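Local coordinates for cell division control protein Cdc48 (Mycobacterium smegmatis, PDB 5E7P), which probably binds and hydrolyses ATP as a member of the Cdc48 branch of the AAA ATPase family, and carries bound ADP in this structure, at residues G667-D679 / I709-K721. Numbering follows the deposited sequence.
Sequences GKSIPLADDVDLD and IDAADVTAADVAK
Leu672 and Val714 form a single parallel beta bridge, an example of how two loops can be joined without a full strand pair. Val714 uses both of its backbone polar groups on the residues flanking Leu672: its N donates to Pro671 O at 3.2 Å, and its O accepts from Ala673 N at 2.9 Å. The N-H...O angles of 154° and 158° are fairly straight.

Apolar side chains pack beside this bridge. Leu672 and Val714 run side by side, with CD2 of the leucine 3.9 Å from CB of the valine, while Ile670 CG2 meets Val714 CG2 at 3.8 Å. The valine methyl is set against the isoleucine by its place anti to its own carbonyl carbon, on the backbone N side. Asp713 touches the proline ring with one carboxylate oxygen, OD1, which lies 3.4 Å from Pro671 CB.

Beyond Ala673 a type I turn, with Val676 N bonded to Ala673 O, brings the chain back. Val676 CG2 thereby reaches the backbone from Val714 O to Ala716 N, and the Asp675 carboxylate arrives alongside Ala716, OD2 being 3.5 Å from its CB.

The second shell fixes Thr715, where helix 716-725 begins. In a capping box, Thr715 N donates almost linearly to Asp718 OD2 (2.8 Å), and Asp718 N returns a bond to Thr715 OG1; Arg707 of helix 690-707 salt-bridges Asp718. Helix 44-50, of the Cdc48 N-terminal domain, touches Ile670 and Pro671, so the contact also lies where that domain meets the lid region.

The join thus rests on two hydrogen bonds between backbone groups and small aliphatic contacts. Asp675, near the start of helix 716-725, may gain modestly from the helix dipole.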
loop_
_atom_site.group_PDB
_atom_site.type_symbol
_atom_site.label_atom_id
_atom_site.label_comp_id
_atom_site.label_asym_id
_atom_site.label_seq_id
_atom_site.Cartn_x
_atom_site.Cartn_y
_atom_site.Cartn_z
ATOM N N GLY A 667 10.856 18.424 -12.464
ATOM C CA GLY A 667 12.211 18.946 -12.475
ATOM C C GLY A 667 12.480 19.979 -11.401
ATOM O O GLY A 667 13.438 20.746 -11.499
ATOM N N LYS A 668 11.647 19.987 -10.366
ATOM C CA LYS A 668 11.704 21.035 -9.350
ATOM C C LYS A 668 13.033 21.110 -8.598
ATOM O O LYS A 668 13.512 22.201 -8.289
ATOM C CB LYS A 668 10.542 20.903 -8.359
ATOM C CG LYS A 668 10.588 19.665 -7.479
ATOM C CD LYS A 668 9.673 19.822 -6.275
ATOM C CE LYS A 668 10.020 21.080 -5.479
ATOM N NZ LYS A 668 9.130 21.268 -4.295
ATOM N N SER A 669 13.629 19.958 -8.305
ATOM C CA SER A 669 14.851 19.935 -7.511
ATOM C C SER A 669 16.089 19.551 -8.319
ATOM O O SER A 669 17.156 19.301 -7.755
ATOM C CB SER A 669 14.690 19.014 -6.300
ATOM O OG SER A 669 13.876 19.618 -5.311
ATOM N N ILE A 670 15.942 19.508 -9.638
ATOM C CA ILE A 670 17.073 19.265 -10.521
ATOM C C ILE A 670 17.782 20.581 -10.805
ATOM O O ILE A 670 17.191 21.486 -11.397
ATOM C CB ILE A 670 16.624 18.657 -11.861
ATOM C CG1 ILE A 670 15.877 17.343 -11.636
ATOM C CG2 ILE A 670 17.820 18.450 -12.777
ATOM C CD1 ILE A 670 15.218 16.794 -12.888
ATOM N N PRO A 671 19.048 20.700 -10.373
ATOM C CA PRO A 671 19.829 21.914 -10.630
ATOM C C PRO A 671 19.995 22.139 -12.125
ATOM O O PRO A 671 20.416 21.230 -12.835
ATOM C CB PRO A 671 21.187 21.598 -9.995
ATOM C CG PRO A 671 20.894 20.554 -8.976
ATOM C CD PRO A 671 19.803 19.720 -9.574
ATOM N N LEU A 672 19.659 23.335 -12.594
ATOM C CA LEU A 672 19.754 23.646 -14.013
ATOM C C LEU A 672 20.849 24.666 -14.297
ATOM O O LEU A 672 21.200 25.476 -13.439
ATOM C CB LEU A 672 18.416 24.172 -14.536
ATOM C CG LEU A 672 17.241 23.194 -14.517
ATOM C CD1 LEU A 672 15.984 23.851 -15.063
ATOM C CD2 LEU A 672 17.588 21.951 -15.312
ATOM N N ALA A 673 21.392 24.613 -15.508
ATOM C CA ALA A 673 22.321 25.632 -15.966
ATOM C C ALA A 673 21.507 26.809 -16.487
ATOM O O ALA A 673 20.345 26.643 -16.858
ATOM C CB ALA A 673 23.225 25.079 -17.050
ATOM N N ASP A 674 22.114 27.990 -16.514
ATOM C CA ASP A 674 21.407 29.215 -16.886
ATOM C C ASP A 674 20.844 29.193 -18.306
ATOM O O ASP A 674 19.822 29.821 -18.584
ATOM C CB ASP A 674 22.311 30.436 -16.697
ATOM C CG ASP A 674 22.602 30.723 -15.236
ATOM O OD1 ASP A 674 21.722 30.453 -14.390
ATOM O OD2 ASP A 674 23.710 31.217 -14.935
ATOM N N ASP A 675 21.507 28.463 -19.198
ATOM C CA ASP A 675 21.068 28.377 -20.589
ATOM C C ASP A 675 19.930 27.371 -20.779
ATOM O O ASP A 675 19.612 26.984 -21.907
ATOM C CB ASP A 675 22.245 28.041 -21.509
ATOM C CG ASP A 675 22.917 26.729 -21.146
ATOM O OD1 ASP A 675 22.722 26.254 -20.009
ATOM O OD2 ASP A 675 23.646 26.175 -21.998
ATOM N N VAL A 676 19.323 26.951 -19.673
ATOM C CA VAL A 676 18.181 26.047 -19.720
ATOM C C VAL A 676 16.903 26.771 -19.312
ATOM O O VAL A 676 16.789 27.275 -18.195
ATOM C CB VAL A 676 18.386 24.819 -18.808
ATOM C CG1 VAL A 676 17.176 23.898 -18.874
ATOM C CG2 VAL A 676 19.643 24.072 -19.206
ATOM N N ASP A 677 15.946 26.823 -20.232
ATOM C CA ASP A 677 14.671 27.482 -19.983
ATOM C C ASP A 677 13.521 26.491 -20.170
ATOM O O ASP A 677 13.153 26.155 -21.297
ATOM C CB ASP A 677 14.510 28.678 -20.920
ATOM C CG ASP A 677 13.185 29.392 -20.740
ATOM O OD1 ASP A 677 12.574 29.263 -19.656
ATOM O OD2 ASP A 677 12.757 30.094 -21.684
ATOM N N LEU A 678 12.960 26.032 -19.055
ATOM C CA LEU A 678 11.906 25.023 -19.084
ATOM C C LEU A 678 10.664 25.482 -19.840
ATOM O O LEU A 678 9.922 24.666 -20.385
ATOM C CB LEU A 678 11.527 24.597 -17.664
ATOM C CG LEU A 678 12.564 23.762 -16.908
ATOM C CD1 LEU A 678 11.974 23.212 -15.612
ATOM C CD2 LEU A 678 13.098 22.633 -17.786
ATOM N N ASP A 679 10.446 26.792 -19.880
ATOM C CA ASP A 679 9.270 27.340 -20.545
ATOM C C ASP A 679 9.370 27.250 -22.062
ATOM O O ASP A 679 8.468 26.729 -22.718
ATOM C CB ASP A 679 9.023 28.782 -20.103
ATOM C CG ASP A 679 8.643 28.881 -18.639
ATOM O OD1 ASP A 679 8.033 27.921 -18.121
ATOM O OD2 ASP A 679 8.955 29.915 -18.010
ATOM N N ILE A 709 30.365 14.422 -13.078
ATOM C CA ILE A 709 29.782 14.211 -11.758
ATOM C C ILE A 709 29.829 15.472 -10.893
ATOM O O ILE A 709 28.855 15.809 -10.217
ATOM C CB ILE A 709 30.471 13.035 -11.028
ATOM C CG1 ILE A 709 29.916 11.704 -11.536
ATOM C CG2 ILE A 709 30.271 13.129 -9.525
ATOM C CD1 ILE A 709 28.449 11.498 -11.224
ATOM N N ASP A 710 30.956 16.174 -10.931
ATOM C CA ASP A 710 31.137 17.373 -10.116
ATOM C C ASP A 710 30.517 18.612 -10.759
ATOM O O ASP A 710 30.279 19.613 -10.084
ATOM C CB ASP A 710 32.619 17.603 -9.822
ATOM C CG ASP A 710 33.251 16.442 -9.076
ATOM O OD1 ASP A 710 33.138 16.397 -7.833
ATOM O OD2 ASP A 710 33.858 15.572 -9.735
ATOM N N ALA A 711 30.263 18.541 -12.060
ATOM C CA ALA A 711 29.563 19.610 -12.766
ATOM C C ALA A 711 28.182 19.111 -13.169
ATOM O O ALA A 711 27.842 19.062 -14.351
ATOM C CB ALA A 711 30.352 20.050 -13.989
ATOM N N ALA A 712 27.390 18.751 -12.164
ATOM C CA ALA A 712 26.134 18.042 -12.376
ATOM C C ALA A 712 25.051 18.848 -13.089
ATOM O O ALA A 712 24.209 18.271 -13.771
ATOM C CB ALA A 712 25.608 17.516 -11.051
ATOM N N ASP A 713 25.075 20.169 -12.924
ATOM C CA ASP A 713 24.039 21.052 -13.470
ATOM C C ASP A 713 23.663 20.750 -14.921
ATOM O O ASP A 713 24.499 20.840 -15.822
ATOM C CB ASP A 713 24.461 22.517 -13.338
ATOM C CG ASP A 713 24.424 23.008 -11.906
ATOM O OD1 ASP A 713 24.343 22.162 -10.989
ATOM O OD2 ASP A 713 24.482 24.241 -11.699
ATOM N N VAL A 714 22.401 20.384 -15.131
ATOM C CA VAL A 714 21.901 20.030 -16.457
ATOM C C VAL A 714 21.999 21.204 -17.423
ATOM O O VAL A 714 21.426 22.264 -17.184
ATOM C CB VAL A 714 20.440 19.549 -16.399
ATOM C CG1 VAL A 714 19.894 19.337 -17.804
ATOM C CG2 VAL A 714 20.337 18.274 -15.579
ATOM N N THR A 715 22.732 21.002 -18.513
ATOM C CA THR A 715 22.939 22.047 -19.506
ATOM C C THR A 715 21.965 21.897 -20.670
ATOM O O THR A 715 21.223 20.917 -20.751
ATOM C CB THR A 715 24.378 22.015 -20.057
ATOM O OG1 THR A 715 24.561 20.842 -20.860
ATOM C CG2 THR A 715 25.384 22.010 -18.916
ATOM N N ALA A 716 21.972 22.879 -21.568
ATOM C CA ALA A 716 21.116 22.845 -22.747
ATOM C C ALA A 716 21.534 21.718 -23.687
ATOM O O ALA A 716 20.699 21.119 -24.365
ATOM C CB ALA A 716 21.155 24.184 -23.470
ATOM N N ALA A 717 22.832 21.433 -23.718
ATOM C CA ALA A 717 23.360 20.353 -24.542
ATOM C C ALA A 717 22.919 18.999 -24.001
ATOM O O ALA A 717 22.656 18.070 -24.764
ATOM C CB ALA A 717 24.880 20.431 -24.612
ATOM N N ASP A 718 22.844 18.893 -22.676
ATOM C CA ASP A 718 22.377 17.673 -22.027
ATOM C C ASP A 718 20.945 17.362 -22.449
ATOM O O ASP A 718 20.606 16.215 -22.740
ATOM C CB ASP A 718 22.452 17.808 -20.505
ATOM C CG ASP A 718 23.874 17.971 -20.002
ATOM O OD1 ASP A 718 24.806 17.488 -20.682
ATOM O OD2 ASP A 718 24.059 18.582 -18.927
ATOM N N VAL A 719 20.113 18.397 -22.483
ATOM C CA VAL A 719 18.726 18.247 -22.899
ATOM C C VAL A 719 18.651 17.917 -24.388
ATOM O O VAL A 719 17.867 17.064 -24.806
ATOM C CB VAL A 719 17.910 19.519 -22.601
ATOM C CG1 VAL A 719 16.482 19.364 -23.091
ATOM C CG2 VAL A 719 17.936 19.824 -21.109
ATOM N N ALA A 720 19.483 18.587 -25.179
ATOM C CA ALA A 720 19.528 18.363 -26.620
ATOM C C ALA A 720 19.900 16.921 -26.953
ATOM O O ALA A 720 19.339 16.322 -27.873
ATOM C CB ALA A 720 20.505 19.328 -27.274
ATOM N N LYS A 721 20.846 16.368 -26.201
ATOM C CA LYS A 721 21.247 14.978 -26.383
ATOM C C LYS A 721 20.144 14.028 -25.923
ATOM O O LYS A 721 19.865 13.025 -26.576
ATOM C CB LYS A 721 22.542 14.682 -25.628
ATOM C CG LYS A 721 23.030 13.254 -25.790
ATOM C CD LYS A 721 24.328 13.020 -25.037
ATOM C CE LYS A 721 24.817 11.590 -25.219
ATOM N NZ LYS A 721 26.093 11.332 -24.491
#